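Local atomic coordinates of geranylgeranyl pyrophosphate synthetase (Pyrococcus horikoshii, PDB entry 1WY0), a protein that probably joins isopentenyl diphosphate to allylic diphosphates to build geranylgeranyl diphosphate, the twenty-carbon precursor of archaeal membrane lipids. Residues K47-R50 with P51-L55; R67-Y70 with P71-I75; A136-L139 with E140-K144; S163-T166 with I167-M171; A186-G189 with G190-T194. All coordinates share one frame; numbering follows the deposited sequence.

Contact 1: residues K47-R50 with P51-L55; sequences KRVR and PFVVL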
loop_
_atom_site.group_PDB
_atom_site.type_symbol
_atom_site.label_atom_id
_atom_site.label_comp_id
_atom_site.label_asym_id
_atom_site.label_seq_id
_atom_site.Cartn_x
_atom_site.Cartn_y
_atom_site.Cartn_z
ATOM N N LYS A 47 -8.930 -20.102 -2.933
ATOM C CA LYS A 47 -8.331 -21.351 -3.398
ATOM C C LYS A 47 -6.819 -21.228 -3.613
ATOM O O LYS A 47 -6.115 -22.210 -3.807
ATOM C CB LYS A 47 -9.018 -21.748 -4.705
ATOM C CG LYS A 47 -10.482 -22.140 -4.487
ATOM C CD LYS A 47 -11.169 -22.573 -5.784
ATOM C CE LYS A 47 -12.684 -22.730 -5.620
ATOM N NZ LYS A 47 -13.147 -23.890 -6.381
ATOM N N ARG A 48 -6.287 -20.010 -3.562
ATOM C CA ARG A 48 -4.855 -19.782 -3.715
ATOM C C ARG A 48 -4.317 -20.200 -5.080
ATOM O O ARG A 48 -3.238 -20.781 -5.172
ATOM C CB ARG A 48 -4.065 -20.531 -2.631
ATOM C CG ARG A 48 -4.673 -20.508 -1.233
ATOM C CD ARG A 48 -4.924 -19.096 -0.711
ATOM N NE ARG A 48 -5.336 -19.130 0.693
ATOM C CZ ARG A 48 -6.041 -18.179 1.298
ATOM N NH1 ARG A 48 -6.422 -17.100 0.626
ATOM N NH2 ARG A 48 -6.370 -18.311 2.573
ATOM N N VAL A 49 -5.058 -19.895 -6.138
ATOM C CA VAL A 49 -4.636 -20.241 -7.488
ATOM C C VAL A 49 -3.312 -19.588 -7.871
ATOM O O VAL A 49 -2.469 -20.216 -8.510
ATOM C CB VAL A 49 -5.700 -19.832 -8.524
ATOM C CG1 VAL A 49 -5.136 -19.950 -9.928
ATOM C CG2 VAL A 49 -6.926 -20.723 -8.380
ATOM N N ARG A 50 -3.131 -18.324 -7.495
ATOM C CA ARG A 50 -1.898 -17.619 -7.821
ATOM C C ARG A 50 -0.696 -18.285 -7.170
ATOM O O ARG A 50 0.291 -18.570 -7.839
ATOM C CB ARG A 50 -2.010 -16.147 -7.414
ATOM C CG ARG A 50 -2.948 -15.397 -8.340
ATOM C CD ARG A 50 -3.241 -13.969 -7.914
ATOM N NE ARG A 50 -4.258 -13.400 -8.792
ATOM C CZ ARG A 50 -5.524 -13.803 -8.833
ATOM N NH1 ARG A 50 -5.946 -14.773 -8.034
ATOM N NH2 ARG A 50 -6.364 -13.256 -9.697
ATOM N N PRO A 51 -0.758 -18.541 -5.855
ATOM C CA PRO A 51 0.372 -19.189 -5.186
ATOM C C PRO A 51 0.622 -20.565 -5.814
ATOM O O PRO A 51 1.765 -20.988 -5.978
ATOM C CB PRO A 51 -0.100 -19.297 -3.738
ATOM C CG PRO A 51 -1.030 -18.143 -3.589
ATOM C CD PRO A 51 -1.800 -18.170 -4.882
ATOM N N PHE A 52 -0.458 -21.258 -6.164
ATOM C CA PHE A 52 -0.351 -22.571 -6.789
ATOM C C PHE A 52 0.461 -22.469 -8.073
ATOM O O PHE A 52 1.270 -23.338 -8.378
ATOM C CB PHE A 52 -1.739 -23.137 -7.120
ATOM C CG PHE A 52 -1.705 -24.531 -7.699
ATOM C CD1 PHE A 52 -1.374 -25.623 -6.906
ATOM C CD2 PHE A 52 -1.992 -24.747 -9.042
ATOM C CE1 PHE A 52 -1.331 -26.908 -7.441
ATOM C CE2 PHE A 52 -1.953 -26.030 -9.589
ATOM C CZ PHE A 52 -1.621 -27.113 -8.784
ATOM N N VAL A 53 0.248 -21.399 -8.825
ATOM C CA VAL A 53 0.975 -21.213 -10.065
ATOM C C VAL A 53 2.446 -21.005 -9.758
ATOM O O VAL A 53 3.318 -21.425 -10.522
ATOM C CB VAL A 53 0.411 -20.017 -10.848
ATOM C CG1 VAL A 53 1.298 -19.684 -12.044
ATOM C CG2 VAL A 53 -0.988 -20.354 -11.314
ATOM N N VAL A 54 2.725 -20.373 -8.627
ATOM C CA VAL A 54 4.099 -20.131 -8.229
ATOM C C VAL A 54 4.819 -21.462 -7.991
ATOM O O VAL A 54 5.754 -21.810 -8.711
ATOM C CB VAL A 54 4.175 -19.287 -6.932
ATOM C CG1 VAL A 54 5.622 -19.092 -6.531
ATOM C CG2 VAL A 54 3.498 -17.930 -7.144
ATOM N N LEU A 55 4.373 -22.195 -6.973
ATOM C CA LEU A 55 4.969 -23.480 -6.618
ATOM C C LEU A 55 4.948 -24.473 -7.775
ATOM O O LEU A 55 5.901 -25.218 -7.968
ATOM C CB LEU A 55 4.250 -24.083 -5.405
ATOM C CG LEU A 55 4.184 -23.172 -4.175
ATOM C CD1 LEU A 55 3.471 -23.884 -3.036
ATOM C CD2 LEU A 55 5.585 -22.769 -3.762
#

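Contact 2: residues R67-Y70 with P71-I75; sequences RAIY and PAVAI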
loop_
_atom_site.group_PDB
_atom_site.type_symbol
_atom_site.label_atom_id
_atom_site.label_comp_id
_atom_site.label_asym_id
_atom_site.label_seq_id
_atom_site.Cartn_x
_atom_site.Cartn_y
_atom_site.Cartn_z
ATOM N N ARG A 67 10.941 -23.985 -1.806
ATOM C CA ARG A 67 11.692 -22.756 -1.603
ATOM C C ARG A 67 10.958 -21.533 -2.161
ATOM O O ARG A 67 11.351 -20.391 -1.953
ATOM C CB ARG A 67 13.084 -22.927 -2.214
ATOM C CG ARG A 67 13.904 -23.942 -1.413
ATOM C CD ARG A 67 15.301 -24.184 -2.001
ATOM N NE ARG A 67 16.158 -23.007 -1.816
ATOM C CZ ARG A 67 16.820 -22.888 -0.650
ATOM N NH1 ARG A 67 16.706 -23.816 0.286
ATOM N NH2 ARG A 67 17.601 -21.824 -0.449
ATOM N N ALA A 68 9.863 -21.809 -2.900
ATOM C CA ALA A 68 9.060 -20.719 -3.442
ATOM C C ALA A 68 7.796 -20.462 -2.616
ATOM O O ALA A 68 6.798 -19.936 -3.101
ATOM C CB ALA A 68 8.671 -21.084 -4.877
ATOM N N ILE A 69 7.847 -20.846 -1.328
ATOM C CA ILE A 69 6.649 -20.710 -0.491
ATOM C C ILE A 69 6.399 -19.258 -0.061
ATOM O O ILE A 69 5.329 -18.684 -0.231
ATOM C CB ILE A 69 6.817 -21.595 0.749
ATOM C CG1 ILE A 69 6.771 -23.077 0.364
ATOM C CG2 ILE A 69 5.648 -21.343 1.719
ATOM C CD1 ILE A 69 5.440 -23.463 -0.291
ATOM N N TYR A 70 7.383 -18.585 0.531
ATOM C CA TYR A 70 7.168 -17.202 0.946
ATOM C C TYR A 70 6.937 -16.260 -0.235
ATOM O O TYR A 70 6.171 -15.304 -0.130
ATOM C CB TYR A 70 8.321 -16.702 1.812
ATOM C CG TYR A 70 8.155 -17.054 3.269
ATOM C CD1 TYR A 70 8.759 -18.185 3.810
ATOM C CD2 TYR A 70 7.389 -16.250 4.111
ATOM C CE1 TYR A 70 8.610 -18.504 5.153
ATOM C CE2 TYR A 70 7.232 -16.559 5.455
ATOM C CZ TYR A 70 7.848 -17.688 5.973
ATOM O OH TYR A 70 7.705 -17.987 7.311
ATOM N N PRO A 71 7.618 -16.497 -1.365
ATOM C CA PRO A 71 7.404 -15.618 -2.518
ATOM C C PRO A 71 5.995 -15.815 -3.072
ATOM O O PRO A 71 5.405 -14.896 -3.640
ATOM C CB PRO A 71 8.482 -16.074 -3.496
ATOM C CG PRO A 71 9.597 -16.422 -2.584
ATOM C CD PRO A 71 8.901 -17.210 -1.499
ATOM N N ALA A 72 5.465 -17.027 -2.916
ATOM C CA ALA A 72 4.117 -17.339 -3.377
ATOM C C ALA A 72 3.153 -16.669 -2.403
ATOM O O ALA A 72 2.103 -16.169 -2.795
ATOM C CB ALA A 72 3.888 -18.838 -3.383
ATOM N N VAL A 73 3.521 -16.670 -1.128
ATOM C CA VAL A 73 2.698 -16.043 -0.109
ATOM C C VAL A 73 2.608 -14.545 -0.388
ATOM O O VAL A 73 1.548 -13.945 -0.254
ATOM C CB VAL A 73 3.284 -16.283 1.300
ATOM C CG1 VAL A 73 2.592 -15.388 2.328
ATOM C CG2 VAL A 73 3.103 -17.746 1.687
ATOM N N ALA A 74 3.730 -13.958 -0.790
ATOM C CA ALA A 74 3.806 -12.536 -1.097
ATOM C C ALA A 74 2.743 -12.192 -2.125
ATOM O O ALA A 74 1.957 -11.251 -1.968
ATOM C CB ALA A 74 5.190 -12.203 -1.645
ATOM N N ILE A 75 2.725 -12.974 -3.189
ATOM C CA ILE A 75 1.771 -12.766 -4.253
ATOM C C ILE A 75 0.319 -12.905 -3.795
ATOM O O ILE A 75 -0.540 -12.142 -4.238
ATOM C CB ILE A 75 2.071 -13.717 -5.427
ATOM C CG1 ILE A 75 3.377 -13.266 -6.097
ATOM C CG2 ILE A 75 0.909 -13.728 -6.424
ATOM C CD1 ILE A 75 3.637 -13.889 -7.466
#

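Contact 3: residues A136-L139 with E140-K144; sequences ARVL and EVIVK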
loop_
_atom_site.group_PDB
_atom_site.type_symbol
_atom_site.label_atom_id
_atom_site.label_comp_id
_atom_site.label_asym_id
_atom_site.label_seq_id
_atom_site.Cartn_x
_atom_site.Cartn_y
_atom_site.Cartn_z
ATOM N N ALA A 136 16.857 -10.793 -5.418
ATOM C CA ALA A 136 16.797 -9.459 -6.007
ATOM C C ALA A 136 15.935 -9.435 -7.274
ATOM O O ALA A 136 15.264 -8.464 -7.591
ATOM C CB ALA A 136 18.223 -9.011 -6.330
ATOM N N ARG A 137 15.995 -10.546 -8.030
ATOM C CA ARG A 137 15.233 -10.610 -9.278
ATOM C C ARG A 137 13.754 -10.932 -9.032
ATOM O O ARG A 137 12.891 -10.662 -9.857
ATOM C CB ARG A 137 15.864 -11.686 -10.169
ATOM C CG ARG A 137 15.308 -11.646 -11.595
ATOM C CD ARG A 137 15.774 -12.836 -12.449
ATOM N NE ARG A 137 15.136 -12.775 -13.768
ATOM C CZ ARG A 137 15.359 -13.769 -14.649
ATOM N NH1 ARG A 137 16.140 -14.788 -14.331
ATOM N NH2 ARG A 137 14.777 -13.717 -15.846
ATOM N N VAL A 138 13.449 -11.514 -7.877
ATOM C CA VAL A 138 12.071 -11.837 -7.519
ATOM C C VAL A 138 11.398 -10.565 -7.002
ATOM O O VAL A 138 10.271 -10.258 -7.372
ATOM C CB VAL A 138 12.011 -12.933 -6.423
ATOM C CG1 VAL A 138 10.587 -13.074 -5.892
ATOM C CG2 VAL A 138 12.476 -14.269 -6.996
ATOM N N LEU A 139 12.103 -9.831 -6.150
ATOM C CA LEU A 139 11.587 -8.588 -5.595
ATOM C C LEU A 139 11.229 -7.636 -6.724
ATOM O O LEU A 139 10.203 -6.963 -6.667
ATOM C CB LEU A 139 12.632 -7.929 -4.694
ATOM C CG LEU A 139 12.342 -6.507 -4.189
ATOM C CD1 LEU A 139 11.155 -6.517 -3.254
ATOM C CD2 LEU A 139 13.558 -5.961 -3.480
ATOM N N GLU A 140 12.070 -7.594 -7.754
ATOM C CA GLU A 140 11.859 -6.703 -8.886
ATOM C C GLU A 140 10.718 -7.101 -9.819
ATOM O O GLU A 140 10.156 -6.254 -10.517
ATOM C CB GLU A 140 13.161 -6.540 -9.681
ATOM C CG GLU A 140 12.976 -5.893 -11.040
ATOM C CD GLU A 140 14.282 -5.405 -11.651
ATOM O OE1 GLU A 140 15.341 -6.017 -11.378
ATOM O OE2 GLU A 140 14.245 -4.413 -12.416
ATOM N N VAL A 141 10.383 -8.385 -9.847
ATOM C CA VAL A 141 9.285 -8.854 -10.679
ATOM C C VAL A 141 7.984 -8.494 -9.966
ATOM O O VAL A 141 7.012 -8.059 -10.579
ATOM C CB VAL A 141 9.315 -10.390 -10.853
ATOM C CG1 VAL A 141 7.937 -10.888 -11.260
ATOM C CG2 VAL A 141 10.341 -10.784 -11.904
ATOM N N ILE A 142 7.987 -8.682 -8.657
ATOM C CA ILE A 142 6.819 -8.402 -7.847
ATOM C C ILE A 142 6.543 -6.906 -7.800
ATOM O O ILE A 142 5.400 -6.485 -7.830
ATOM C CB ILE A 142 7.009 -8.985 -6.432
ATOM C CG1 ILE A 142 6.973 -10.523 -6.516
ATOM C CG2 ILE A 142 5.943 -8.451 -5.489
ATOM C CD1 ILE A 142 7.194 -11.252 -5.176
ATOM N N VAL A 143 7.597 -6.105 -7.755
ATOM C CA VAL A 143 7.435 -4.667 -7.724
ATOM C C VAL A 143 6.854 -4.155 -9.038
ATOM O O VAL A 143 5.924 -3.348 -9.038
ATOM C CB VAL A 143 8.775 -3.974 -7.433
ATOM C CG1 VAL A 143 8.777 -2.566 -8.000
ATOM C CG2 VAL A 143 9.005 -3.935 -5.928
ATOM N N LYS A 144 7.381 -4.612 -10.164
ATOM C CA LYS A 144 6.845 -4.146 -11.439
ATOM C C LYS A 144 5.402 -4.585 -11.659
ATOM O O LYS A 144 4.631 -3.871 -12.289
ATOM C CB LYS A 144 7.701 -4.627 -12.603
ATOM C CG LYS A 144 6.975 -4.597 -13.956
ATOM C CD LYS A 144 6.971 -3.204 -14.607
ATOM C CE LYS A 144 5.900 -2.256 -14.040
ATOM N NZ LYS A 144 6.500 -0.931 -13.673
#

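Contact 4: residues S163-T166 with I167-M171; sequences STVT and IEEYM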
loop_
_atom_site.group_PDB
_atom_site.type_symbol
_atom_site.label_atom_id
_atom_site.label_comp_id
_atom_site.label_asym_id
_atom_site.label_seq_id
_atom_site.Cartn_x
_atom_site.Cartn_y
_atom_site.Cartn_z
ATOM N N SER A 163 -18.761 7.045 -21.169
ATOM C CA SER A 163 -19.691 5.968 -21.484
ATOM C C SER A 163 -19.134 4.800 -22.295
ATOM O O SER A 163 -19.454 3.650 -21.994
ATOM C CB SER A 163 -20.916 6.528 -22.201
ATOM O OG SER A 163 -21.629 7.420 -21.365
ATOM N N THR A 164 -18.309 5.074 -23.306
ATOM C CA THR A 164 -17.752 4.006 -24.141
ATOM C C THR A 164 -16.241 3.834 -24.012
ATOM O O THR A 164 -15.540 4.743 -23.575
ATOM C CB THR A 164 -18.082 4.224 -25.656
ATOM O OG1 THR A 164 -17.352 5.353 -26.163
ATOM C CG2 THR A 164 -19.573 4.473 -25.852
ATOM N N VAL A 165 -15.751 2.654 -24.390
ATOM C CA VAL A 165 -14.325 2.331 -24.348
ATOM C C VAL A 165 -14.019 1.520 -25.590
ATOM O O VAL A 165 -14.925 0.982 -26.210
ATOM C CB VAL A 165 -13.935 1.444 -23.126
ATOM C CG1 VAL A 165 -14.041 2.231 -21.832
ATOM C CG2 VAL A 165 -14.821 0.216 -23.082
ATOM N N THR A 166 -12.742 1.418 -25.937
ATOM C CA THR A 166 -12.329 0.655 -27.108
ATOM C C THR A 166 -11.752 -0.680 -26.671
ATOM O O THR A 166 -11.381 -0.855 -25.512
ATOM C CB THR A 166 -11.248 1.405 -27.921
ATOM O OG1 THR A 166 -9.985 1.316 -27.244
ATOM C CG2 THR A 166 -11.638 2.873 -28.087
ATOM N N ILE A 167 -11.682 -1.628 -27.598
ATOM C CA ILE A 167 -11.136 -2.933 -27.287
ATOM C C ILE A 167 -9.714 -2.736 -26.790
ATOM O O ILE A 167 -9.268 -3.417 -25.871
ATOM C CB ILE A 167 -11.114 -3.848 -28.537
ATOM C CG1 ILE A 167 -12.541 -4.281 -28.900
ATOM C CG2 ILE A 167 -10.219 -5.050 -28.297
ATOM C CD1 ILE A 167 -12.629 -5.043 -30.222
ATOM N N GLU A 168 -9.009 -1.797 -27.410
ATOM C CA GLU A 168 -7.629 -1.510 -27.052
ATOM C C GLU A 168 -7.500 -0.936 -25.643
ATOM O O GLU A 168 -6.559 -1.252 -24.921
ATOM C CB GLU A 168 -7.031 -0.515 -28.043
ATOM C CG GLU A 168 -5.593 -0.171 -27.728
ATOM C CD GLU A 168 -5.126 1.047 -28.470
ATOM O OE1 GLU A 168 -5.063 0.982 -29.723
ATOM O OE2 GLU A 168 -4.833 2.069 -27.796
ATOM N N GLU A 169 -8.430 -0.066 -25.274
ATOM C CA GLU A 169 -8.414 0.533 -23.950
ATOM C C GLU A 169 -8.653 -0.561 -22.922
ATOM O O GLU A 169 -7.885 -0.705 -21.969
ATOM C CB GLU A 169 -9.491 1.610 -23.841
ATOM C CG GLU A 169 -8.988 3.000 -24.203
ATOM C CD GLU A 169 -10.104 4.021 -24.357
ATOM O OE1 GLU A 169 -11.216 3.653 -24.795
ATOM O OE2 GLU A 169 -9.859 5.205 -24.043
ATOM N N TYR A 170 -9.706 -1.346 -23.136
ATOM C CA TYR A 170 -9.987 -2.356 -22.124
ATOM C C TYR A 170 -8.846 -3.367 -22.008
ATOM O O TYR A 170 -8.376 -3.692 -20.925
ATOM C CB TYR A 170 -11.280 -3.075 -22.512
ATOM C CG TYR A 170 -11.398 -4.344 -21.745
ATOM C CD1 TYR A 170 -11.953 -4.333 -20.468
ATOM C CD2 TYR A 170 -10.950 -5.546 -22.293
ATOM C CE1 TYR A 170 -12.068 -5.513 -19.748
ATOM C CE2 TYR A 170 -11.054 -6.725 -21.569
ATOM C CZ TYR A 170 -11.606 -6.710 -20.301
ATOM O OH TYR A 170 -11.721 -7.880 -19.576
ATOM N N MET A 171 -8.273 -3.875 -23.094
ATOM C CA MET A 171 -7.156 -4.810 -22.996
ATOM C C MET A 171 -5.911 -4.237 -22.324
ATOM O O MET A 171 -5.157 -4.968 -21.693
ATOM C CB MET A 171 -6.778 -5.339 -24.385
ATOM C CG MET A 171 -7.753 -6.342 -24.979
ATOM S SD MET A 171 -8.302 -7.621 -23.835
ATOM C CE MET A 171 -6.810 -8.638 -23.732
#

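Contact 5: residues A186-G189 with G190-T194; sequences AKVG and GIIGT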
loop_
_atom_site.group_PDB
_atom_site.type_symbol
_atom_site.label_atom_id
_atom_site.label_comp_id
_atom_site.label_asym_id
_atom_site.label_seq_id
_atom_site.Cartn_x
_atom_site.Cartn_y
_atom_site.Cartn_z
ATOM N N ALA A 186 3.740 -17.039 -12.337
ATOM C CA ALA A 186 4.484 -18.034 -13.106
ATOM C C ALA A 186 5.961 -17.658 -13.241
ATOM O O ALA A 186 6.863 -18.466 -13.056
ATOM C CB ALA A 186 3.850 -18.139 -14.493
ATOM N N LYS A 187 6.191 -16.389 -13.618
ATOM C CA LYS A 187 7.560 -15.939 -13.841
ATOM C C LYS A 187 8.431 -16.095 -12.591
ATOM O O LYS A 187 9.613 -16.404 -12.653
ATOM C CB LYS A 187 7.511 -14.474 -14.273
ATOM C CG LYS A 187 8.904 -13.853 -14.365
ATOM C CD LYS A 187 8.871 -12.448 -14.968
ATOM C CE LYS A 187 9.981 -12.224 -15.998
ATOM N NZ LYS A 187 9.400 -11.749 -17.250
ATOM N N VAL A 188 7.818 -15.820 -11.422
ATOM C CA VAL A 188 8.570 -15.948 -10.179
ATOM C C VAL A 188 8.794 -17.414 -9.807
ATOM O O VAL A 188 9.752 -17.770 -9.131
ATOM C CB VAL A 188 7.795 -15.242 -9.065
ATOM C CG1 VAL A 188 8.222 -15.802 -7.708
ATOM C CG2 VAL A 188 8.074 -13.752 -9.100
ATOM N N GLY A 189 7.875 -18.261 -10.252
ATOM C CA GLY A 189 8.008 -19.675 -9.983
ATOM C C GLY A 189 9.254 -20.153 -10.699
ATOM O O GLY A 189 10.152 -20.724 -10.084
ATOM N N GLY A 190 9.310 -19.902 -12.002
ATOM C CA GLY A 190 10.463 -20.307 -12.783
ATOM C C GLY A 190 11.773 -19.851 -12.165
ATOM O O GLY A 190 12.598 -20.674 -11.761
ATOM N N ILE A 191 11.955 -18.535 -12.082
ATOM C CA ILE A 191 13.171 -17.925 -11.556
ATOM C C ILE A 191 13.713 -18.667 -10.329
ATOM O O ILE A 191 14.911 -18.819 -10.137
ATOM C CB ILE A 191 12.860 -16.473 -11.185
ATOM C CG1 ILE A 191 12.640 -15.637 -12.448
ATOM C CG2 ILE A 191 14.052 -15.865 -10.421
ATOM C CD1 ILE A 191 12.375 -14.164 -12.131
ATOM N N ILE A 192 12.781 -19.103 -9.458
ATOM C CA ILE A 192 13.210 -19.736 -8.216
ATOM C C ILE A 192 13.810 -21.123 -8.452
ATOM O O ILE A 192 14.484 -21.692 -7.605
ATOM C CB ILE A 192 11.997 -19.856 -7.290
ATOM C CG1 ILE A 192 11.562 -18.474 -6.802
ATOM C CG2 ILE A 192 12.367 -20.696 -6.053
ATOM C CD1 ILE A 192 12.665 -17.761 -6.018
ATOM N N GLY A 193 13.518 -21.689 -9.637
ATOM C CA GLY A 193 13.986 -23.056 -9.837
ATOM C C GLY A 193 14.755 -23.261 -11.155
ATOM O O GLY A 193 15.150 -24.369 -11.499
ATOM N N THR A 194 14.945 -22.170 -11.924
ATOM C CA THR A 194 15.600 -22.368 -13.216
ATOM C C THR A 194 16.291 -21.098 -13.721
ATOM O O THR A 194 15.843 -19.980 -13.505
ATOM C CB THR A 194 14.541 -22.807 -14.227
ATOM O OG1 THR A 194 15.195 -23.342 -15.380
ATOM C CG2 THR A 194 13.694 -21.604 -14.656
#

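Contact 1: residues K47-R50 with P51-L55
R48 stands at the N-cap of helix 49-57 and meets P51 and F52. Its carbonyl takes the first bond of the helix, from F52 N to R48 O, at 3.0 Å. The same oxygen lies against the proline ring, with P51 CD 3.0 Å from R48 O. R48 CB lies about 4.0 Å from both P51 CD and P51 CG. The side chain then bends at chi2 (-56°) and leads off. Its guanidinium bonds to P42 O and forms salt bridges with D19 and E76. V49 follows with the next helical bond, V53 N to V49 O at 3.0 Å. V53 CG2 also leans on this carbonyl, 3.2 Å from V49 O. The valine methyls V49 CG1 and V53 CG2 meet loosely at 4.4 Å. R50 O accepts from V54 N at 3.1 Å and, weakly, from V53 N. P51 has no N-H to give, and in the first turn none is needed. Replacing P51 by alanine removes the ring, which would probably open a gap beside R48 CB and R48 O and leave the backbone there freer to turn. Residues 47-51 match the end of the GGKRxRP signature of polyprenyl synthetases. In relatives its lysine and last arginine bind the isopentenyl diphosphate. K47, just before this helix, and R50, in its first turn, probably do so here.

Contact 2: residues R67-Y70 with P71-I75
P71 follows Y70 directly in the first turn of helix 69-90, and the peptide link sets P71 CD beside Y70 CB, 3.4 Å away. P71 CD also lies 3.6 Å from A68 C, which sets the ring against the N-cap residue. R127 and A128 border Y70 and P71 from a neighbouring loop. A72 comes next and closes the first turn. Its N-H reaches A68 O, the N-cap carbonyl, at 3.2 Å. This bond is bent: A72 N stands above the carbonyl plane, 43° out of it. A72 CB rests on the same oxygen, 3.1 Å from A68 O. A72 N also makes a weak bond to I69 O. V73 gives the more regular bond, from V73 N to I69 O at 2.9 Å. With CG1 anti to the backbone N (chi1 168°), V73 CG2 is left beside that N. There it lies 3.1 Å from I69 O, the oxygen that V73 N binds. The methyl V73 CG2 also meets I69 CG2 at 4.4 Å. K21 and I22 of helix 3-25 cover this flank. A74 completes the set with A74 N to Y70 O at 2.9 Å, and its methyl turns to A124 and V125 of helix 107-126. Every polar bond between the two segments is therefore backbone to backbone. The side chains add no polar bond across the segments; their carbons lie on carbonyl oxygens or meet each other, as V73 CG2 and I69 CG2 do. The start of this helix is thus held by its backbone, with apolar side chains turned to the surrounding helices.

Contact 3: residues A136-L139 with E140-K144
V138 O is gripped by two N-H groups. I142 N holds it at 3.1 Å, in a nearly straight bond with an N-H...O angle of 164°. V141 N reaches the same oxygen weakly. I142 also lays its side chain along V138. The two point the same way, and I142 CD1 touches V138 CG1 at 3.9 Å. I142 CG1 stands beside the backbone N (chi1 -69°), which brings I142 CG1 to 3.4 Å from V138 O. One residue on, V143 N bonds to L139 O at 3.0 Å. V143 CG2 lies against that oxygen too, and beyond it meets L139 CD1 at 4.3 Å.

These are early turns of helix 132-159, in the all-helical fold of the polyprenyl synthetases. L139 and V143 face F122 of helix 107-126, and they also pack on A126 and E123 of the second subunit, so this stripe belongs to the dimer contact. V138 and V141 turn to helix 167-193. The bonds of the turn before are slacker. E140 N to A136 O is weak at 3.3 Å, as is V141 N to R137 O. V141 CG2 sits 3.3 Å from R137 O. The R137 side chain extends away to a salt bridge with E197.

Contact 4: residues S163-T166 with I167-M171
T166 turns its OG1 into the position between backbone N and carbonyl carbon (chi1 75°), where it faces E169 N. E169 answers with chi1 at -92° and an extended chain beyond CG, which carries its carboxylate back to T166 N. The two side chains cross at about a right angle. Two bonds result, one in each direction. E169 N donates to T166 OG1 at 2.9 Å. T166 N donates to E169 OE1, also at 2.9 Å, and uses the anti lone pair of that oxygen. The carboxylate oxygen is hemmed in by carbon as well. T166 CG2 lies 3.4 Å from E169 OE1, and V165 CA is equally near E169 OE1. K162 offers this oxygen a long, weak ion pair. The first full turn is closed by Y170 N to T166 O at 2.9 Å, almost straight at 174°. Y170 CB rests 3.7 Å from T166 O, while the ring leads away to I216 and D219 of helix 197-224. Of the other N-H groups at this helix start, I167 N is bound by E252 of helix 245-253. The negative carboxylates at this end would probably also interact favourably with the helix dipole. Were E169 an alanine, T166 N would probably lose its acceptor and the T166 methyl its cover on that side. T166 as N-cap and E169 three residues on thus form a classic capping box. It marks where the loop after helix 132-159 enters helix 167-193.

Contact 5: residues A186-G189 with G190-T194
K187 and I191 touch through their aliphatic parts, one turn apart on helix 167-193. K187 CG meets I191 CD1 at 4.1 Å, with the two chains crossing obliquely. I191 CG1 is closer to the backbone, 3.1 Å from K187 O. Its chi1 of -70° sets it beside its own N, on the side that faces this carbonyl. I192 does the same one residue later, with I192 CG1 3.0 Å from V188 O. The valine adds a looser touch, V188 CG1 to I192 CG1 at 4.4 Å.

The backbone holds these side chains in place. G190 N bonds to A186 O at 3.0 Å, nearly straight at 171°. I191 N follows to K187 O at 3.2 Å. I192 N is shared weakly between V188 O and G189 O. These are the last turns of a long helix in the all-helical polyprenyl synthetase fold. The glycine pair G189-G190 is buried and shows bare backbone to its neighbours. G189 O takes a second bond there, from T58 OG1.

Farther out, helices close in on several faces. I200 and S204 of helix 197-224 flank K187, and I200 also reaches I191. V53 and S57 of helix 49-57 lie on A186. The carbonyl of I191 accepts from K134 NZ, while I192 packs on I130 and A68 of nearby loops.

Overall arrangement
The contacts follow one another along the chain from 1 to 5. Contacts 1 and 2 start successive helices, 49-57 and 69-90, with centres 9 Å apart, and touch through V54 and L55 with A68, I69 and A72. Contact 3 is on helix 132-159. Contacts 4 and 5 lie at the two ends of helix 167-193, with centres 33 Å apart. Contact 5 touches contacts 1, 2 and 3, so four helices meet in one cluster. Contact 4 stands alone, about 12 Å from contact 1 at the nearest atoms. Helix 69-90, which starts in contact 2, ends in the first aspartate-rich (DDxxD) sequence, and the cluster joins its start to three other helices of the fold.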